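Local coordinates for protein V-type ATP synthase alpha chain (Nanoarchaeum equitans Kin4-M, PDB 5BN3) that is the nucleotide-binding alpha (A) chain of a V/A-type ATP synthase, built on a P-loop core, and carries ADP and magnesium, at residues Ile209-Ser218 with Tyr419-Val430; Cys250-Leu261 with Ile281-Met289. All coordinates share one frame; numbering follows the deposited sequence.

Contact 1. Residues Ile209-Ser218 with Tyr419-Val430; sequences IMFPIAKGGS and YLISYTKQWEFV
Phe211 lays one face of its ring against Ser422, whose CB stands over the ring centre, 3.8 Å from the centroid, in a CH-pi contact. At the edge of the same ring, in its plane, lies Tyr419 O, 3.7 Å from Phe211 CZ. With CG turned anti to its own carbonyl carbon (chi1 -50°), Phe211 sends its flat ring along the backbone of 419-424, where the small Ser422 side chain lets CB come down on the ring face. The indole of Trp427 is met at its edge instead: Pro212 CG lies in the ring plane, 3.7 Å from CE3, and Val430 CG2 touches the same proline carbon. Between these apolar patches two side chains tie down backbone. Thr424 OG1 donates to Pro212 O in a short bond of 2.5 Å, tilted 33° from the carbonyl plane, and accepts from Gln426 N in an ST turn, so one hydroxyl serves both segments. Gln426, extended beyond CG, reaches Ala214 N with OE1 at 2.8 Å in a nearly straight bond (173°), at the first residue of the type II turn Ala214-Gly217. The methyl of Ala214 rests against Val430 CG1, an apolar patch beside the amide. In the fold, strand 423-424 pairs with strand 400-401, while helix 441-458 packs on Met210, Tyr419 and Trp427, its Arg445 making a cation-pi contact with the indole and bonding Ile209 O and Met210 O.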
loop_
_atom_site.group_PDB
_atom_site.type_symbol
_atom_site.label_atom_id
_atom_site.label_comp_id
_atom_site.label_asym_id
_atom_site.label_seq_id
_atom_site.Cartn_x
_atom_site.Cartn_y
_atom_site.Cartn_z
ATOM N N ILE A 209 21.576 12.060 30.398
ATOM C CA ILE A 209 20.953 11.372 31.524
ATOM C C ILE A 209 19.905 10.356 31.082
ATOM O O ILE A 209 19.937 9.196 31.498
ATOM C CB ILE A 209 20.291 12.370 32.493
ATOM C CG1 ILE A 209 21.310 13.406 32.963
ATOM C CG2 ILE A 209 19.706 11.640 33.683
ATOM C CD1 ILE A 209 22.475 12.817 33.736
ATOM N N MET A 210 18.981 10.795 30.236
ATOM C CA MET A 210 17.862 9.953 29.832
ATOM C C MET A 210 18.277 8.793 28.927
ATOM O O MET A 210 17.972 7.640 29.223
ATOM C CB MET A 210 16.776 10.803 29.166
ATOM C CG MET A 210 16.243 11.930 30.040
ATOM S SD MET A 210 15.188 11.333 31.381
ATOM C CE MET A 210 16.309 11.449 32.765
ATOM N N PHE A 211 18.979 9.092 27.835
ATOM C CA PHE A 211 19.369 8.046 26.885
ATOM C C PHE A 211 20.855 8.063 26.514
ATOM O O PHE A 211 21.194 8.105 25.331
ATOM C CB PHE A 211 18.517 8.156 25.613
ATOM C CG PHE A 211 17.037 8.251 25.880
ATOM C CD1 PHE A 211 16.299 7.113 26.170
ATOM C CD2 PHE A 211 16.385 9.476 25.841
ATOM C CE1 PHE A 211 14.937 7.194 26.418
ATOM C CE2 PHE A 211 15.024 9.564 26.087
ATOM C CZ PHE A 211 14.301 8.420 26.376
ATOM N N PRO A 212 21.747 7.986 27.518
ATOM C CA PRO A 212 23.169 8.125 27.194
ATOM C C PRO A 212 23.752 6.880 26.539
ATOM O O PRO A 212 23.257 5.775 26.764
ATOM C CB PRO A 212 23.815 8.323 28.568
ATOM C CG PRO A 212 22.938 7.551 29.493
ATOM C CD PRO A 212 21.534 7.721 28.954
ATOM N N ILE A 213 24.786 7.067 25.724
ATOM C CA ILE A 213 25.581 5.951 25.233
ATOM C C ILE A 213 26.971 6.027 25.850
ATOM O O ILE A 213 27.340 7.041 26.448
ATOM C CB ILE A 213 25.718 5.959 23.696
ATOM C CG1 ILE A 213 26.372 7.253 23.210
ATOM C CG2 ILE A 213 24.374 5.785 23.044
ATOM C CD1 ILE A 213 26.587 7.292 21.700
ATOM N N ALA A 214 27.747 4.964 25.694
ATOM C CA ALA A 214 29.116 4.959 26.197
ATOM C C ALA A 214 30.067 5.496 25.135
ATOM O O ALA A 214 29.722 5.527 23.948
ATOM C CB ALA A 214 29.518 3.560 26.601
ATOM N N LYS A 215 31.256 5.922 25.558
ATOM C CA LYS A 215 32.306 6.294 24.615
ATOM C C LYS A 215 32.658 5.084 23.765
ATOM O O LYS A 215 32.974 4.015 24.294
ATOM C CB LYS A 215 33.565 6.778 25.342
ATOM C CG LYS A 215 33.549 8.240 25.748
ATOM C CD LYS A 215 34.972 8.756 25.937
ATOM C CE LYS A 215 34.989 10.198 26.408
ATOM N NZ LYS A 215 34.202 11.088 25.515
ATOM N N GLY A 216 32.606 5.255 22.450
ATOM C CA GLY A 216 32.845 4.153 21.540
ATOM C C GLY A 216 31.543 3.513 21.100
ATOM O O GLY A 216 31.542 2.567 20.315
ATOM N N GLY A 217 30.429 4.030 21.609
ATOM C CA GLY A 217 29.123 3.524 21.226
ATOM C C GLY A 217 28.614 4.157 19.943
ATOM O O GLY A 217 29.353 4.849 19.242
ATOM N N SER A 218 27.349 3.909 19.627
ATOM C CA SER A 218 26.732 4.500 18.448
ATOM C C SER A 218 25.257 4.774 18.697
ATOM O O SER A 218 24.629 4.108 19.520
ATOM C CB SER A 218 26.907 3.591 17.230
ATOM O OG SER A 218 26.408 2.292 17.487
ATOM N N TYR A 419 10.569 10.769 24.384
ATOM C CA TYR A 419 11.073 10.095 25.580
ATOM C C TYR A 419 10.365 8.781 25.905
ATOM O O TYR A 419 10.695 8.122 26.893
ATOM C CB TYR A 419 11.013 11.041 26.785
ATOM C CG TYR A 419 9.727 11.829 26.889
ATOM C CD1 TYR A 419 8.569 11.242 27.374
ATOM C CD2 TYR A 419 9.679 13.164 26.517
ATOM C CE1 TYR A 419 7.398 11.956 27.475
ATOM C CE2 TYR A 419 8.511 13.888 26.615
ATOM C CZ TYR A 419 7.375 13.277 27.097
ATOM O OH TYR A 419 6.202 13.985 27.200
ATOM N N LEU A 420 9.396 8.399 25.078
ATOM C CA LEU A 420 8.701 7.127 25.257
ATOM C C LEU A 420 9.197 6.086 24.260
ATOM O O LEU A 420 9.217 4.890 24.550
ATOM C CB LEU A 420 7.190 7.316 25.104
ATOM C CG LEU A 420 6.510 8.222 26.132
ATOM C CD1 LEU A 420 5.001 8.211 25.956
ATOM C CD2 LEU A 420 6.879 7.791 27.535
ATOM N N ILE A 421 9.606 6.561 23.088
ATOM C CA ILE A 421 10.039 5.700 21.993
ATOM C C ILE A 421 11.565 5.541 21.958
ATOM O O ILE A 421 12.085 4.468 21.636
ATOM C CB ILE A 421 9.512 6.253 20.649
ATOM C CG1 ILE A 421 7.991 6.080 20.569
ATOM C CG2 ILE A 421 10.186 5.579 19.474
ATOM C CD1 ILE A 421 7.534 4.643 20.711
ATOM N N SER A 422 12.282 6.606 22.304
ATOM C CA SER A 422 13.743 6.558 22.348
ATOM C C SER A 422 14.236 5.553 23.387
ATOM O O SER A 422 13.520 5.224 24.335
ATOM C CB SER A 422 14.321 7.944 22.650
ATOM O OG SER A 422 13.969 8.870 21.639
ATOM N N TYR A 423 15.459 5.062 23.194
ATOM C CA TYR A 423 16.063 4.102 24.110
ATOM C C TYR A 423 17.582 4.134 24.037
ATOM O O TYR A 423 18.157 4.605 23.056
ATOM C CB TYR A 423 15.567 2.676 23.817
ATOM C CG TYR A 423 15.930 2.135 22.448
ATOM C CD1 TYR A 423 17.207 1.655 22.179
ATOM C CD2 TYR A 423 14.988 2.080 21.438
ATOM C CE1 TYR A 423 17.536 1.161 20.939
ATOM C CE2 TYR A 423 15.306 1.577 20.195
ATOM C CZ TYR A 423 16.582 1.123 19.954
ATOM O OH TYR A 423 16.912 0.622 18.719
ATOM N N THR A 424 18.224 3.626 25.084
ATOM C CA THR A 424 19.641 3.294 25.029
ATOM C C THR A 424 19.825 1.871 25.536
ATOM O O THR A 424 19.161 1.456 26.486
ATOM C CB THR A 424 20.519 4.281 25.834
ATOM O OG1 THR A 424 21.891 3.872 25.763
ATOM C CG2 THR A 424 20.085 4.339 27.298
ATOM N N LYS A 425 20.699 1.116 24.880
ATOM C CA LYS A 425 20.991 -0.245 25.310
ATOM C C LYS A 425 22.279 -0.272 26.124
ATOM O O LYS A 425 22.791 -1.341 26.449
ATOM C CB LYS A 425 21.115 -1.179 24.100
ATOM C CG LYS A 425 19.850 -1.318 23.266
ATOM C CD LYS A 425 20.070 -2.257 22.085
ATOM C CE LYS A 425 20.454 -3.657 22.543
ATOM N NZ LYS A 425 19.348 -4.349 23.266
ATOM N N GLN A 426 22.790 0.908 26.455
ATOM C CA GLN A 426 24.097 1.018 27.093
ATOM C C GLN A 426 24.064 1.659 28.479
ATOM O O GLN A 426 25.102 2.034 29.013
ATOM C CB GLN A 426 25.072 1.761 26.165
ATOM C CG GLN A 426 25.339 1.015 24.858
ATOM C CD GLN A 426 26.242 1.768 23.898
ATOM O OE1 GLN A 426 26.746 2.848 24.210
ATOM N NE2 GLN A 426 26.449 1.197 22.715
ATOM N N TRP A 427 22.878 1.771 29.068
ATOM C CA TRP A 427 22.767 2.323 30.415
ATOM C C TRP A 427 23.518 1.484 31.450
ATOM O O TRP A 427 24.060 2.026 32.413
ATOM C CB TRP A 427 21.303 2.471 30.835
ATOM C CG TRP A 427 21.144 2.902 32.267
ATOM C CD1 TRP A 427 20.676 2.152 33.309
ATOM C CD2 TRP A 427 21.477 4.184 32.817
ATOM N NE1 TRP A 427 20.685 2.893 34.468
ATOM C CE2 TRP A 427 21.174 4.143 34.192
ATOM C CE3 TRP A 427 21.997 5.363 32.276
ATOM C CZ2 TRP A 427 21.377 5.238 35.033
ATOM C CZ3 TRP A 427 22.195 6.446 33.110
ATOM C CH2 TRP A 427 21.887 6.377 34.473
ATOM N N GLU A 428 23.556 0.170 31.248
ATOM C CA GLU A 428 24.220 -0.726 32.198
ATOM C C GLU A 428 25.729 -0.491 32.283
ATOM O O GLU A 428 26.361 -0.842 33.280
ATOM C CB GLU A 428 23.926 -2.196 31.865
ATOM C CG GLU A 428 24.438 -2.663 30.509
ATOM C CD GLU A 428 24.186 -4.143 30.268
ATOM O OE1 GLU A 428 24.880 -4.975 30.892
ATOM O OE2 GLU A 428 23.294 -4.474 29.459
ATOM N N PHE A 429 26.298 0.110 31.243
ATOM C CA PHE A 429 27.739 0.343 31.190
ATOM C C PHE A 429 28.142 1.717 31.724
ATOM O O PHE A 429 29.319 1.958 32.002
ATOM C CB PHE A 429 28.257 0.182 29.756
ATOM C CG PHE A 429 27.955 -1.157 29.139
ATOM C CD1 PHE A 429 28.618 -2.300 29.564
ATOM C CD2 PHE A 429 27.026 -1.268 28.116
ATOM C CE1 PHE A 429 28.347 -3.530 28.989
ATOM C CE2 PHE A 429 26.751 -2.497 27.538
ATOM C CZ PHE A 429 27.413 -3.628 27.975
ATOM N N VAL A 430 27.170 2.615 31.866
ATOM C CA VAL A 430 27.463 3.990 32.266
ATOM C C VAL A 430 26.856 4.366 33.618
ATOM O O VAL A 430 27.221 5.387 34.202
ATOM C CB VAL A 430 26.998 5.008 31.195
ATOM C CG1 VAL A 430 27.510 4.605 29.826
ATOM C CG2 VAL A 430 25.480 5.110 31.177
#

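Contact 2. Residues Cys250-Leu261 with Ile281-Met289; sequences CGERGNEMTEVL and ILIANTSNM
A beta-alpha-beta unit of the P-loop nucleotide-binding domain, strand 244-250, helix 254-263 and strand 280-285, brings Gly251 and Glu252 beside the end of the second strand. Cys250 and Asn285 form a parallel bridge, and Gly251 N donates to Asn285 O at 2.7 Å. Just beyond, Ser287 N returns a bond to Glu252 O at 2.9 Å, so the two segments stay joined as they leave the sheet. Gly251 has positive phi (70°), a conformation that favours glycine. Its O is bonded by Tyr256 of the neighbouring NEQ263 chain, and Arg253 also reaches that chain, while its NH1 meets Glu256 OE2 on the syn side in a salt bridge within the guanidinium plane. Glu252 turns its carboxylate to Arg324.

Helix 254-261 runs nearly antiparallel to strand 281-285, their axes 9.2 Å apart at 161°, and the layer between them is apolar. Met257, its chain folded, brings its thioether over the strand, with SD 3.6 Å from Ala284 CB; the small alanine accommodates this bulk. At the helix start, where glycine has no side chain, Thr286 CG2 approaches Gly254 CA to 3.6 Å. Farther along, Leu282 CD1 touches both Val260 CG1, at 3.6 Å, and Leu261 CD2, at 3.7 Å.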
loop_
_atom_site.group_PDB
_atom_site.type_symbol
_atom_site.label_atom_id
_atom_site.label_comp_id
_atom_site.label_asym_id
_atom_site.label_seq_id
_atom_site.Cartn_x
_atom_site.Cartn_y
_atom_site.Cartn_z
ATOM N N CYS A 250 26.705 14.835 4.799
ATOM C CA CYS A 250 26.448 13.903 3.711
ATOM C C CYS A 250 25.140 14.241 3.004
ATOM O O CYS A 250 24.062 13.883 3.477
ATOM C CB CYS A 250 26.412 12.470 4.249
ATOM S SG CYS A 250 26.148 11.185 3.003
ATOM N N GLY A 251 25.244 14.944 1.877
ATOM C CA GLY A 251 24.094 15.250 1.046
ATOM C C GLY A 251 23.108 16.244 1.632
ATOM O O GLY A 251 21.921 16.194 1.307
ATOM N N GLU A 252 23.589 17.149 2.483
ATOM C CA GLU A 252 22.724 18.167 3.088
ATOM C C GLU A 252 23.029 19.580 2.585
ATOM O O GLU A 252 23.663 19.744 1.543
ATOM C CB GLU A 252 22.801 18.110 4.616
ATOM C CG GLU A 252 22.221 16.837 5.214
ATOM C CD GLU A 252 20.732 16.694 4.958
ATOM O OE1 GLU A 252 20.004 17.704 5.066
ATOM O OE2 GLU A 252 20.283 15.569 4.648
ATOM N N ARG A 253 22.574 20.591 3.325
ATOM C CA ARG A 253 22.657 21.983 2.870
ATOM C C ARG A 253 24.061 22.580 2.966
ATOM O O ARG A 253 24.775 22.363 3.948
ATOM C CB ARG A 253 21.669 22.869 3.641
ATOM C CG ARG A 253 20.208 22.450 3.486
ATOM C CD ARG A 253 19.264 23.346 4.281
ATOM N NE ARG A 253 17.892 22.839 4.244
ATOM C CZ ARG A 253 17.387 21.979 5.125
ATOM N NH1 ARG A 253 18.135 21.539 6.126
ATOM N NH2 ARG A 253 16.136 21.565 5.012
ATOM N N GLY A 254 24.442 23.342 1.943
ATOM C CA GLY A 254 25.726 24.019 1.932
ATOM C C GLY A 254 25.842 25.031 3.055
ATOM O O GLY A 254 26.898 25.160 3.677
ATOM N N ASN A 255 24.750 25.742 3.321
ATOM C CA ASN A 255 24.724 26.750 4.379
ATOM C C ASN A 255 25.011 26.189 5.771
ATOM O O ASN A 255 25.496 26.907 6.643
ATOM C CB ASN A 255 23.381 27.485 4.386
ATOM C CG ASN A 255 23.342 28.641 3.405
ATOM O OD1 ASN A 255 24.372 29.245 3.097
ATOM N ND2 ASN A 255 22.149 28.960 2.914
ATOM N N GLU A 256 24.700 24.913 5.979
ATOM C CA GLU A 256 24.901 24.290 7.285
ATOM C C GLU A 256 26.377 24.005 7.549
ATOM O O GLU A 256 26.829 24.041 8.693
ATOM C CB GLU A 256 24.047 23.025 7.413
ATOM C CG GLU A 256 22.557 23.333 7.544
ATOM C CD GLU A 256 21.667 22.182 7.131
ATOM O OE1 GLU A 256 22.194 21.137 6.691
ATOM O OE2 GLU A 256 20.430 22.326 7.242
ATOM N N MET A 257 27.125 23.728 6.487
ATOM C CA MET A 257 28.573 23.607 6.596
ATOM C C MET A 257 29.189 24.983 6.838
ATOM O O MET A 257 30.082 25.139 7.673
ATOM C CB MET A 257 29.151 22.980 5.324
ATOM C CG MET A 257 28.555 21.629 4.949
ATOM S SD MET A 257 29.136 20.260 5.973
ATOM C CE MET A 257 27.940 20.281 7.308
ATOM N N THR A 258 28.694 25.977 6.104
ATOM C CA THR A 258 29.145 27.358 6.250
ATOM C C THR A 258 28.872 27.889 7.659
ATOM O O THR A 258 29.680 28.631 8.218
ATOM C CB THR A 258 28.454 28.274 5.220
ATOM O OG1 THR A 258 28.539 27.682 3.916
ATOM C CG2 THR A 258 29.107 29.642 5.198
ATOM N N GLU A 259 27.733 27.502 8.226
ATOM C CA GLU A 259 27.370 27.889 9.592
ATOM C C GLU A 259 28.421 27.439 10.605
ATOM O O GLU A 259 28.818 28.208 11.484
ATOM C CB GLU A 259 26.003 27.303 9.960
ATOM C CG GLU A 259 25.718 27.247 11.458
ATOM C CD GLU A 259 25.298 28.587 12.041
ATOM O OE1 GLU A 259 25.234 29.578 11.284
ATOM O OE2 GLU A 259 25.025 28.645 13.260
ATOM N N VAL A 260 28.872 26.195 10.473
ATOM C CA VAL A 260 29.911 25.658 11.342
ATOM C C VAL A 260 31.214 26.441 11.173
ATOM O O VAL A 260 31.877 26.776 12.154
ATOM C CB VAL A 260 30.155 24.162 11.061
ATOM C CG1 VAL A 260 31.312 23.645 11.894
ATOM C CG2 VAL A 260 28.899 23.358 11.346
ATOM N N LEU A 261 31.564 26.741 9.925
ATOM C CA LEU A 261 32.758 27.526 9.617
ATOM C C LEU A 261 32.707 28.914 10.251
ATOM O O LEU A 261 33.736 29.456 10.652
ATOM C CB LEU A 261 32.931 27.666 8.103
ATOM C CG LEU A 261 33.350 26.430 7.307
ATOM C CD1 LEU A 261 33.407 26.747 5.817
ATOM C CD2 LEU A 261 34.694 25.933 7.790
ATOM N N ILE A 281 37.118 18.514 12.357
ATOM C CA ILE A 281 37.342 18.277 10.933
ATOM C C ILE A 281 35.995 18.232 10.222
ATOM O O ILE A 281 35.089 17.507 10.642
ATOM C CB ILE A 281 38.083 16.950 10.690
ATOM C CG1 ILE A 281 39.405 16.929 11.459
ATOM C CG2 ILE A 281 38.331 16.737 9.202
ATOM C CD1 ILE A 281 40.138 15.611 11.372
ATOM N N LEU A 282 35.863 19.005 9.148
ATOM C CA LEU A 282 34.610 19.072 8.401
ATOM C C LEU A 282 34.732 18.371 7.056
ATOM O O LEU A 282 35.651 18.646 6.282
ATOM C CB LEU A 282 34.187 20.528 8.182
ATOM C CG LEU A 282 33.869 21.391 9.404
ATOM C CD1 LEU A 282 33.243 22.712 8.983
ATOM C CD2 LEU A 282 32.952 20.651 10.350
ATOM N N ILE A 283 33.803 17.459 6.783
ATOM C CA ILE A 283 33.727 16.804 5.482
ATOM C C ILE A 283 32.383 17.118 4.836
ATOM O O ILE A 283 31.330 16.709 5.331
ATOM C CB ILE A 283 33.918 15.287 5.612
ATOM C CG1 ILE A 283 35.306 14.999 6.185
ATOM C CG2 ILE A 283 33.758 14.609 4.263
ATOM C CD1 ILE A 283 35.469 13.611 6.708
ATOM N N ALA A 284 32.425 17.852 3.728
ATOM C CA ALA A 284 31.208 18.361 3.105
ATOM C C ALA A 284 31.000 17.838 1.692
ATOM O O ALA A 284 31.774 18.155 0.789
ATOM C CB ALA A 284 31.219 19.880 3.093
ATOM N N ASN A 285 29.952 17.045 1.509
ATOM C CA ASN A 285 29.465 16.733 0.174
ATOM C C ASN A 285 27.981 17.067 0.128
ATOM O O ASN A 285 27.135 16.234 0.448
ATOM C CB ASN A 285 29.706 15.268 -0.188
ATOM C CG ASN A 285 29.701 15.034 -1.687
ATOM O OD1 ASN A 285 30.690 15.299 -2.369
ATOM N ND2 ASN A 285 28.583 14.537 -2.207
ATOM N N THR A 286 27.683 18.303 -0.263
ATOM C CA THR A 286 26.327 18.837 -0.205
ATOM C C THR A 286 25.367 18.120 -1.147
ATOM O O THR A 286 25.786 17.343 -2.005
ATOM C CB THR A 286 26.306 20.348 -0.493
ATOM O OG1 THR A 286 26.774 20.590 -1.825
ATOM C CG2 THR A 286 27.198 21.080 0.490
ATOM N N SER A 287 24.078 18.394 -0.975
ATOM C CA SER A 287 23.022 17.720 -1.720
ATOM C C SER A 287 23.200 17.786 -3.237
ATOM O O SER A 287 22.866 16.831 -3.944
ATOM C CB SER A 287 21.666 18.301 -1.325
ATOM O OG SER A 287 21.637 19.697 -1.551
ATOM N N ASN A 288 23.725 18.904 -3.734
ATOM C CA ASN A 288 23.910 19.071 -5.179
ATOM C C ASN A 288 25.332 18.796 -5.686
ATOM O O ASN A 288 25.631 19.016 -6.861
ATOM C CB ASN A 288 23.430 20.453 -5.640
ATOM C CG ASN A 288 24.276 21.585 -5.088
ATOM O OD1 ASN A 288 24.848 21.481 -4.002
ATOM N ND2 ASN A 288 24.348 22.682 -5.832
ATOM N N MET A 289 26.205 18.323 -4.800
ATOM C CA MET A 289 27.530 17.851 -5.205
ATOM C C MET A 289 27.356 16.410 -5.706
ATOM O O MET A 289 26.287 15.831 -5.499
ATOM C CB MET A 289 28.520 17.983 -4.034
ATOM C CG MET A 289 29.083 19.404 -3.886
ATOM S SD MET A 289 29.879 19.787 -2.307
ATOM C CE MET A 289 31.466 18.976 -2.504
#

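In the fold
Both contacts are largely buried and belong to the nucleotide-binding domain, yet they lie on opposite sides of the chain's centre, with their own centres about 28 Å apart and nearest atoms about 15 Å apart. Contact 2 falls within the sequence that contact 1 spans, and it joins successive elements of one unit of the central sheet. Contact 1 instead brings together distant parts of the chain, next to helix 441-458. Their chemistry follows: loops meet through aromatic rings and side chains bonded to backbone in contact 1, whereas contact 2 combines sheet-like backbone bonds with aliphatic helix-strand packing. Both also approach the chain of NEQ263.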